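Local atomic coordinates of thermoresistant glucokinase (Janibacter sp. HTCC2649, PDB entry 4EUN), a protein that probably transfers a phosphate group from ATP to a sugar acid, most likely gluconate, as a P-loop carbohydrate kinase. Residues D127-G133 and S170-L176; V34-S38 and Q158-L162; L55-A60 and V102-C108. All coordinates share one frame; numbering follows the deposited sequence.

Contact 1 (D127-G133 and S170-L176); sequences DFLHLDG and SGIVLDL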
loop_
_atom_site.group_PDB
_atom_site.type_symbol
_atom_site.label_atom_id
_atom_site.label_comp_id
_atom_site.label_asym_id
_atom_site.label_seq_id
_atom_site.Cartn_x
_atom_site.Cartn_y
_atom_site.Cartn_z
ATOM N N ASP A 127 -13.298 -10.296 -5.832
ATOM C CA ASP A 127 -13.379 -9.848 -7.218
ATOM C C ASP A 127 -11.994 -9.472 -7.689
ATOM O O ASP A 127 -11.262 -8.788 -6.983
ATOM C CB ASP A 127 -14.304 -8.632 -7.332
ATOM C CG ASP A 127 -15.715 -8.924 -6.874
ATOM O OD1 ASP A 127 -16.334 -9.885 -7.389
ATOM O OD2 ASP A 127 -16.203 -8.192 -5.988
ATOM N N PHE A 128 -11.621 -9.922 -8.886
ATOM C CA PHE A 128 -10.272 -9.691 -9.375
ATOM C C PHE A 128 -10.231 -8.670 -10.490
ATOM O O PHE A 128 -11.051 -8.706 -11.404
ATOM C CB PHE A 128 -9.663 -11.021 -9.867
ATOM C CG PHE A 128 -9.352 -11.965 -8.753
ATOM C CD1 PHE A 128 -10.333 -12.806 -8.237
ATOM C CD2 PHE A 128 -8.085 -11.975 -8.179
ATOM C CE1 PHE A 128 -10.049 -13.657 -7.170
ATOM C CE2 PHE A 128 -7.792 -12.823 -7.120
ATOM C CZ PHE A 128 -8.774 -13.662 -6.616
ATOM N N LEU A 129 -9.281 -7.745 -10.401
ATOM C CA LEU A 129 -8.959 -6.867 -11.519
ATOM C C LEU A 129 -7.603 -7.324 -12.028
ATOM O O LEU A 129 -6.589 -7.207 -11.341
ATOM C CB LEU A 129 -8.904 -5.403 -11.070
ATOM C CG LEU A 129 -10.148 -4.848 -10.375
ATOM C CD1 LEU A 129 -9.861 -3.441 -9.873
ATOM C CD2 LEU A 129 -11.348 -4.849 -11.309
ATOM N N HIS A 130 -7.590 -7.877 -13.231
ATOM C CA HIS A 130 -6.359 -8.426 -13.796
ATOM C C HIS A 130 -5.706 -7.397 -14.723
ATOM O O HIS A 130 -6.165 -7.179 -15.844
ATOM C CB HIS A 130 -6.687 -9.715 -14.548
ATOM C CG HIS A 130 -5.532 -10.309 -15.290
ATOM N ND1 HIS A 130 -5.706 -11.295 -16.238
ATOM C CD2 HIS A 130 -4.200 -10.073 -15.225
ATOM C CE1 HIS A 130 -4.528 -11.631 -16.738
ATOM N NE2 HIS A 130 -3.599 -10.906 -16.148
ATOM N N LEU A 131 -4.652 -6.749 -14.228
ATOM C CA LEU A 131 -3.966 -5.693 -14.960
ATOM C C LEU A 131 -2.829 -6.321 -15.746
ATOM O O LEU A 131 -1.922 -6.934 -15.172
ATOM C CB LEU A 131 -3.429 -4.651 -13.977
ATOM C CG LEU A 131 -2.819 -3.350 -14.501
ATOM C CD1 LEU A 131 -3.849 -2.497 -15.211
ATOM C CD2 LEU A 131 -2.252 -2.592 -13.325
ATOM N N ASP A 132 -2.873 -6.193 -17.066
ATOM C CA ASP A 132 -1.901 -6.900 -17.867
ATOM C C ASP A 132 -1.780 -6.313 -19.262
ATOM O O ASP A 132 -2.561 -5.453 -19.664
ATOM C CB ASP A 132 -2.294 -8.370 -17.934
ATOM C CG ASP A 132 -1.104 -9.288 -18.002
ATOM O OD1 ASP A 132 -0.013 -8.837 -18.403
ATOM O OD2 ASP A 132 -1.256 -10.471 -17.645
ATOM N N GLY A 133 -0.786 -6.790 -19.994
ATOM C CA GLY A 133 -0.548 -6.311 -21.341
ATOM C C GLY A 133 0.652 -7.024 -21.909
ATOM O O GLY A 133 1.196 -7.935 -21.284
ATOM N N SER A 170 -14.761 -14.407 -10.537
ATOM C CA SER A 170 -15.279 -13.059 -10.716
ATOM C C SER A 170 -14.114 -12.132 -10.991
ATOM O O SER A 170 -13.287 -11.886 -10.116
ATOM C CB SER A 170 -16.021 -12.593 -9.470
ATOM O OG SER A 170 -16.371 -11.226 -9.572
ATOM N N GLY A 171 -14.029 -11.628 -12.214
ATOM C CA GLY A 171 -12.950 -10.721 -12.541
ATOM C C GLY A 171 -13.065 -10.112 -13.916
ATOM O O GLY A 171 -13.820 -10.608 -14.760
ATOM N N ILE A 172 -12.330 -9.022 -14.130
ATOM C CA ILE A 172 -12.181 -8.453 -15.467
ATOM C C ILE A 172 -10.719 -8.137 -15.765
ATOM O O ILE A 172 -9.913 -7.952 -14.853
ATOM C CB ILE A 172 -12.989 -7.158 -15.638
ATOM C CG1 ILE A 172 -12.615 -6.160 -14.548
ATOM C CG2 ILE A 172 -14.485 -7.458 -15.676
ATOM C CD1 ILE A 172 -13.022 -4.733 -14.865
ATOM N N VAL A 173 -10.391 -8.084 -17.055
ATOM C CA VAL A 173 -9.058 -7.709 -17.503
ATOM C C VAL A 173 -8.966 -6.204 -17.746
ATOM O O VAL A 173 -9.876 -5.599 -18.318
ATOM C CB VAL A 173 -8.670 -8.481 -18.792
ATOM C CG1 VAL A 173 -7.384 -7.930 -19.388
ATOM C CG2 VAL A 173 -8.504 -9.945 -18.485
ATOM N N LEU A 174 -7.873 -5.606 -17.285
ATOM C CA LEU A 174 -7.588 -4.194 -17.525
ATOM C C LEU A 174 -6.303 -4.108 -18.350
ATOM O O LEU A 174 -5.223 -4.493 -17.876
ATOM C CB LEU A 174 -7.407 -3.443 -16.202
ATOM C CG LEU A 174 -8.540 -3.458 -15.160
ATOM C CD1 LEU A 174 -8.130 -2.780 -13.855
ATOM C CD2 LEU A 174 -9.799 -2.822 -15.724
ATOM N N ASP A 175 -6.416 -3.619 -19.583
ATOM C CA ASP A 175 -5.263 -3.516 -20.473
ATOM C C ASP A 175 -4.411 -2.321 -20.069
ATOM O O ASP A 175 -4.854 -1.178 -20.186
ATOM C CB ASP A 175 -5.740 -3.380 -21.928
ATOM C CG ASP A 175 -4.611 -3.460 -22.935
ATOM O OD1 ASP A 175 -3.461 -3.088 -22.614
ATOM O OD2 ASP A 175 -4.881 -3.903 -24.073
ATOM N N LEU A 176 -3.191 -2.585 -19.596
ATOM C CA LEU A 176 -2.343 -1.538 -19.016
ATOM C C LEU A 176 -1.825 -0.537 -20.045
ATOM O O LEU A 176 -1.169 0.447 -19.688
ATOM C CB LEU A 176 -1.181 -2.144 -18.222
ATOM C CG LEU A 176 -0.241 -3.149 -18.901
ATOM C CD1 LEU A 176 0.782 -2.472 -19.807
ATOM C CD2 LEU A 176 0.466 -3.970 -17.836
#
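Ser-170 gives its hydroxyl hydrogen to Asp-127, OG lying 2.6 Å from OD1 on the anti side of the carboxylate. This is the polar start of two parallel strands, 127-132 and 171-175, whose axes differ by 25°; helices 135-142 and 155-161 link them in a beta-alpha-beta crossover of the P-loop kinase sheet. Six backbone hydrogen bonds alternate between the strands; the shortest takes Leu-174 N to His-130 O at 2.7 Å, and the last takes Leu-176 N to Asp-132 O.

Leu-176 is worth following outward. Its CB sits 4.0 Å from CD1 of Leu-131. With CG lodged between the backbone N and the carbonyl carbon (chi1 55°), the side chain is turned over the end of the other strand: CG comes within 3.4 Å of Asp-132 O, and CD2 lies 3.8 Å from Gly-133 N. The same side chain also reaches Val-137 and Ile-138 of helix 135-142.

Between these ends one face is purely apolar. Leu-129 and Ile-172 stand side by side, CD2 against CG1 at 3.7 Å, while Leu-131 slants across Leu-174, its CD1 3.8 Å from CB. On the other face His-130 lies beside Val-173. His-130 also donates from NE2 to Asp-132 OD2, 2.8 Å away, with the acceptor tilted 24° from the imidazole plane, and Asp-132 OD1 takes the N-H of Gly-133, so both carboxylate oxygens are held and the group's rotation is restricted.

Within the chain strand 171-175 is an outer strand, and Val-173 O uses Arg-186 as a partner. The chemistry thus divides the work: backbone bonds set the parallel register, leucine and isoleucine branches make one face apolar, for helix 180-191 to cover, and side-chain polarity is confined to the other face and the two ends.

Contact 2 (V34-S38 and Q158-L162); sequences VMGVS and QLATL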
loop_
_atom_site.group_PDB
_atom_site.type_symbol
_atom_site.label_atom_id
_atom_site.label_comp_id
_atom_site.label_asym_id
_atom_site.label_seq_id
_atom_site.Cartn_x
_atom_site.Cartn_y
_atom_site.Cartn_z
ATOM N N VAL A 34 -6.247 -6.661 -7.031
ATOM C CA VAL A 34 -5.675 -6.202 -8.293
ATOM C C VAL A 34 -4.455 -7.062 -8.514
ATOM O O VAL A 34 -3.500 -7.004 -7.754
ATOM C CB VAL A 34 -5.253 -4.721 -8.248
ATOM C CG1 VAL A 34 -4.783 -4.270 -9.636
ATOM C CG2 VAL A 34 -6.430 -3.849 -7.764
ATOM N N MET A 35 -4.482 -7.836 -9.590
ATOM C CA MET A 35 -3.456 -8.824 -9.841
ATOM C C MET A 35 -2.718 -8.442 -11.117
ATOM O O MET A 35 -3.330 -8.057 -12.095
ATOM C CB MET A 35 -4.116 -10.201 -9.962
ATOM C CG MET A 35 -3.348 -11.207 -10.770
ATOM S SD MET A 35 -4.207 -12.792 -10.858
ATOM C CE MET A 35 -5.616 -12.434 -11.912
ATOM N N GLY A 36 -1.391 -8.515 -11.093
ATOM C CA GLY A 36 -0.601 -8.245 -12.285
ATOM C C GLY A 36 0.859 -8.270 -11.910
ATOM O O GLY A 36 1.194 -8.171 -10.738
ATOM N N VAL A 37 1.738 -8.391 -12.891
ATOM C CA VAL A 37 3.160 -8.439 -12.568
ATOM C C VAL A 37 3.670 -7.091 -12.058
ATOM O O VAL A 37 2.981 -6.079 -12.167
ATOM C CB VAL A 37 4.010 -8.908 -13.767
ATOM C CG1 VAL A 37 3.487 -10.240 -14.286
ATOM C CG2 VAL A 37 4.010 -7.862 -14.878
ATOM N N SER A 38 4.869 -7.089 -11.485
ATOM C CA SER A 38 5.514 -5.850 -11.059
ATOM C C SER A 38 5.695 -4.892 -12.230
ATOM O O SER A 38 6.143 -5.294 -13.314
ATOM C CB SER A 38 6.882 -6.149 -10.444
ATOM O OG SER A 38 6.754 -6.884 -9.243
ATOM N N GLN A 158 7.135 -14.572 -13.887
ATOM C CA GLN A 158 5.865 -14.020 -13.441
ATOM C C GLN A 158 4.792 -14.163 -14.514
ATOM O O GLN A 158 3.649 -14.507 -14.218
ATOM C CB GLN A 158 6.041 -12.553 -13.020
ATOM C CG GLN A 158 6.664 -12.392 -11.647
ATOM C CD GLN A 158 5.606 -12.407 -10.560
ATOM O OE1 GLN A 158 4.749 -11.531 -10.516
ATOM N NE2 GLN A 158 5.638 -13.430 -9.705
ATOM N N LEU A 159 5.163 -13.913 -15.768
ATOM C CA LEU A 159 4.198 -14.013 -16.854
ATOM C C LEU A 159 3.777 -15.467 -17.057
ATOM O O LEU A 159 2.672 -15.743 -17.509
ATOM C CB LEU A 159 4.764 -13.418 -18.143
ATOM C CG LEU A 159 5.016 -11.914 -18.086
ATOM C CD1 LEU A 159 5.750 -11.469 -19.336
ATOM C CD2 LEU A 159 3.713 -11.150 -17.947
ATOM N N ALA A 160 4.656 -16.394 -16.687
ATOM C CA ALA A 160 4.312 -17.814 -16.720
ATOM C C ALA A 160 3.366 -18.213 -15.577
ATOM O O ALA A 160 2.572 -19.139 -15.719
ATOM C CB ALA A 160 5.569 -18.660 -16.695
ATOM N N THR A 161 3.454 -17.505 -14.453
ATOM C CA THR A 161 2.666 -17.811 -13.251
ATOM C C THR A 161 1.253 -17.229 -13.328
ATOM O O THR A 161 0.307 -17.766 -12.744
ATOM C CB THR A 161 3.390 -17.267 -11.985
ATOM O OG1 THR A 161 4.657 -17.926 -11.845
ATOM C CG2 THR A 161 2.563 -17.482 -10.718
ATOM N N LEU A 162 1.123 -16.131 -14.064
ATOM C CA LEU A 162 -0.133 -15.399 -14.179
ATOM C C LEU A 162 -1.119 -16.144 -15.080
ATOM O O LEU A 162 -1.077 -16.005 -16.305
ATOM C CB LEU A 162 0.155 -13.997 -14.724
ATOM C CG LEU A 162 -0.951 -12.951 -14.651
ATOM C CD1 LEU A 162 -1.620 -13.064 -13.342
ATOM C CD2 LEU A 162 -0.403 -11.551 -14.811
#
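Gln-158 meets Val-37 through its aliphatic root: CB lies 3.7 Å from CG1 of the valine, and the two side chains slide past each other in opposite directions. The glutamine then bends at chi2 (-88°), which carries its amide away from the helix to the backbone of Ala-110, whose N-H is taken by OE1. That one bond ties helix 155-161 to the loop after strand 104-108.

The Leu-159 side chain crosses that of Val-37 at about a right angle, CD2 3.8 Å from CG1. The valine belongs to the loop leaving strand 31-35, where Gly-36 opens a sequence and a strand-loop-helix geometry consistent with a Walker A P-loop; Gly-36 O accepts a hydrogen bond from Lys-42 NZ, a lysine of the same pattern. The segment thus packs against Gly-36 and Val-37 at the start of the probable phosphate-binding loop, with Ile-138 of helix 135-142 touching Val-37 as well.

After two residues that do not reach across, Leu-162 returns to the contact, just past the helical geometry, although its N still donates to Gln-158 O at 3.0 Å. Its chi1 (-167°) carries CG toward segment 34-38, where the branch at CG splits the methyls between different neighbours. CD2 lies 4.1 Å from Val-37 CG1 and 4.2 Å from Gly-36 CA. CD1 meets Met-35 SD at 3.6 Å, a contact less certain than the others, because the methionine is modelled in two conformers.

Contact 3 (L55-A60 and V102-C108); sequences LEFAEA and VSTIITC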
loop_
_atom_site.group_PDB
_atom_site.type_symbol
_atom_site.label_atom_id
_atom_site.label_comp_id
_atom_site.label_asym_id
_atom_site.label_seq_id
_atom_site.Cartn_x
_atom_site.Cartn_y
_atom_site.Cartn_z
ATOM N N LEU A 55 -12.744 1.586 0.121
ATOM C CA LEU A 55 -12.121 0.293 0.372
ATOM C C LEU A 55 -10.751 0.499 1.026
ATOM O O LEU A 55 -10.038 1.447 0.685
ATOM C CB LEU A 55 -11.963 -0.486 -0.934
ATOM C CG LEU A 55 -13.087 -1.428 -1.374
ATOM C CD1 LEU A 55 -14.454 -0.820 -1.227
ATOM C CD2 LEU A 55 -12.849 -1.846 -2.820
ATOM N N GLU A 56 -10.379 -0.373 1.964
ATOM C CA GLU A 56 -9.065 -0.251 2.603
ATOM C C GLU A 56 -8.006 -0.837 1.693
ATOM O O GLU A 56 -8.081 -2.004 1.343
ATOM C CB GLU A 56 -8.996 -1.012 3.924
ATOM C CG GLU A 56 -7.600 -0.914 4.544
ATOM C CD GLU A 56 -7.450 -1.643 5.858
ATOM O OE1 GLU A 56 -8.443 -2.223 6.352
ATOM O OE2 GLU A 56 -6.316 -1.623 6.399
ATOM N N PHE A 57 -7.001 -0.033 1.364
ATOM C CA PHE A 57 -5.937 -0.482 0.473
ATOM C C PHE A 57 -4.814 -1.145 1.256
ATOM O O PHE A 57 -4.382 -0.643 2.291
ATOM C CB PHE A 57 -5.400 0.720 -0.313
ATOM C CG PHE A 57 -4.103 0.456 -1.029
ATOM C CD1 PHE A 57 -4.017 -0.517 -2.016
ATOM C CD2 PHE A 57 -2.977 1.202 -0.731
ATOM C CE1 PHE A 57 -2.822 -0.747 -2.663
ATOM C CE2 PHE A 57 -1.785 0.981 -1.388
ATOM C CZ PHE A 57 -1.710 0.005 -2.357
ATOM N N ALA A 58 -4.333 -2.281 0.752
ATOM C CA ALA A 58 -3.126 -2.895 1.299
ATOM C C ALA A 58 -2.290 -3.487 0.176
ATOM O O ALA A 58 -2.811 -3.910 -0.850
ATOM C CB ALA A 58 -3.473 -3.974 2.301
ATOM N N GLU A 59 -0.984 -3.526 0.407
ATOM C CA GLU A 59 -0.038 -4.080 -0.543
ATOM C C GLU A 59 0.301 -5.493 -0.091
ATOM O O GLU A 59 0.836 -5.676 1.001
ATOM C CB GLU A 59 1.214 -3.208 -0.525
ATOM C CG GLU A 59 1.692 -2.814 -1.896
ATOM C CD GLU A 59 2.226 -3.999 -2.656
ATOM O OE1 GLU A 59 1.991 -4.083 -3.880
ATOM O OE2 GLU A 59 2.884 -4.854 -2.022
ATOM N N ALA A 60 -0.028 -6.491 -0.912
ATOM C CA ALA A 60 0.119 -7.887 -0.496
ATOM C C ALA A 60 1.558 -8.324 -0.215
ATOM O O ALA A 60 1.768 -9.207 0.613
ATOM C CB ALA A 60 -0.531 -8.841 -1.505
ATOM N N VAL A 102 -15.369 -4.309 7.336
ATOM C CA VAL A 102 -14.419 -3.522 6.552
ATOM C C VAL A 102 -14.197 -4.138 5.162
ATOM O O VAL A 102 -13.849 -5.314 5.044
ATOM C CB VAL A 102 -13.053 -3.407 7.271
ATOM C CG1 VAL A 102 -12.096 -2.542 6.473
ATOM C CG2 VAL A 102 -13.211 -2.843 8.673
ATOM N N SER A 103 -14.401 -3.339 4.119
ATOM C CA SER A 103 -14.168 -3.766 2.741
ATOM C C SER A 103 -12.735 -3.425 2.347
ATOM O O SER A 103 -12.165 -2.446 2.842
ATOM C CB SER A 103 -15.135 -3.070 1.797
ATOM O OG SER A 103 -16.466 -3.509 2.024
ATOM N N THR A 104 -12.155 -4.229 1.453
ATOM C CA THR A 104 -10.720 -4.147 1.179
ATOM C C THR A 104 -10.380 -4.217 -0.312
ATOM O O THR A 104 -11.141 -4.775 -1.104
ATOM C CB THR A 104 -9.950 -5.297 1.876
ATOM O OG1 THR A 104 -10.363 -6.556 1.319
ATOM C CG2 THR A 104 -10.220 -5.298 3.391
ATOM N N ILE A 105 -9.229 -3.648 -0.670
ATOM C CA ILE A 105 -8.629 -3.854 -1.986
ATOM C C ILE A 105 -7.129 -4.037 -1.796
ATOM O O ILE A 105 -6.463 -3.228 -1.145
ATOM C CB ILE A 105 -8.960 -2.710 -2.981
ATOM C CG1 ILE A 105 -8.358 -2.993 -4.358
ATOM C CG2 ILE A 105 -8.511 -1.328 -2.449
ATOM C CD1 ILE A 105 -8.957 -2.105 -5.450
ATOM N N ILE A 106 -6.585 -5.114 -2.357
ATOM C CA ILE A 106 -5.163 -5.395 -2.214
ATOM C C ILE A 106 -4.526 -5.571 -3.579
ATOM O O ILE A 106 -5.172 -6.031 -4.519
ATOM C CB ILE A 106 -4.896 -6.651 -1.350
ATOM C CG1 ILE A 106 -5.399 -7.912 -2.030
ATOM C CG2 ILE A 106 -5.537 -6.499 0.037
ATOM C CD1 ILE A 106 -5.125 -9.171 -1.219
ATOM N N THR A 107 -3.249 -5.212 -3.684
ATOM C CA THR A 107 -2.492 -5.500 -4.899
ATOM C C THR A 107 -1.714 -6.785 -4.711
ATOM O O THR A 107 -1.072 -6.957 -3.680
ATOM C CB THR A 107 -1.504 -4.378 -5.194
ATOM O OG1 THR A 107 -0.755 -4.090 -4.007
ATOM C CG2 THR A 107 -2.238 -3.118 -5.609
ATOM N N CYS A 108 -1.772 -7.674 -5.703
ATOM C CA CYS A 108 -0.985 -8.909 -5.706
ATOM C C CYS A 108 -0.174 -9.021 -6.989
ATOM O O CYS A 108 -0.617 -8.574 -8.046
ATOM C CB CYS A 108 -1.893 -10.139 -5.658
ATOM S SG CYS A 108 -2.747 -10.387 -4.106
#
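Glu-56 and Thr-104 pair across two parallel strands, 56-59 and 104-108, in a buried interface where the backbone ladder and several side-chain bonds satisfy the polar groups named below. Helices 66-73 and 80-99 link the strands in a beta-alpha-beta crossover of the P-loop kinase sheet. Glu-56 N donates to Ser-103 O at 2.9 Å, and Glu-56 O accepts from Ile-105 N at 2.8 Å, the donor standing 39° above the carbonyl plane. Further along, Ala-58 uses N toward Ile-105 O at 3.0 Å and O toward Thr-107 N at 3.1 Å. Ala-60 N then closes the ladder on Thr-107 O, 3.0 Å away and in the carbonyl plane.

The side-chain polar atoms are served from farther afield. Glu-56 extends fully beyond CG, and its OE1, which brushes Val-102 CG1, forms a salt bridge with Arg-97. Ser-103 OG bonds to Arg-30 N and Thr-104 OG1 to His-31 ND1. Thr-107 is the exception that bonds across the contact: OG1, placed between its backbone N and carbonyl carbon (chi1 50°), donates to Glu-59 OE1 at 2.7 Å from well above the carboxylate plane. Glu-59 is modelled in two conformers, so this bond, like that of its OE2 to Asp-61 N, is less certain than the ladder.

Apolar contacts fill in around these bonds. Thr-107 CG2 meets the edge of the Phe-57 ring at CE1, 3.8 Å away, and the side chains of Leu-55 and Ile-105 cross at about a right angle, CB 3.9 Å from CG2.

Helix 42-53 covers the face bearing Phe-57, Ile-105 and Thr-107, whereas Trp-93 of helix 80-99 lies on the face with Glu-56, Thr-104 and Ile-106. Strand 31-35 flanks 104-108, and 56-59 is an outer strand of this chain, packed against Phe-149 and other residues of the second subunit.

All three contacts draw on one parallel sheet with the order 56-59, 104-108, 31-35, 127-132, 171-175, which is the 2-3-1-4-5 layout of P-loop kinases. Contact 3 and contact 1 join the strand pairs at its two margins, their centres about 15 Å apart, and strand 31-35 of contact 2 bonds to both pairs from the middle. Along the chain contact 3 falls wholly between the segments of contact 2, while contacts 1 and 2 interleave. Centres of contacts 1 and 2 lie about 11 Å apart, those of 2 and 3 about 17 Å. The probable phosphate-binding loop leaves the central strand, which is hydrogen-bonded to 104-108 on one side and 127-132 on the other.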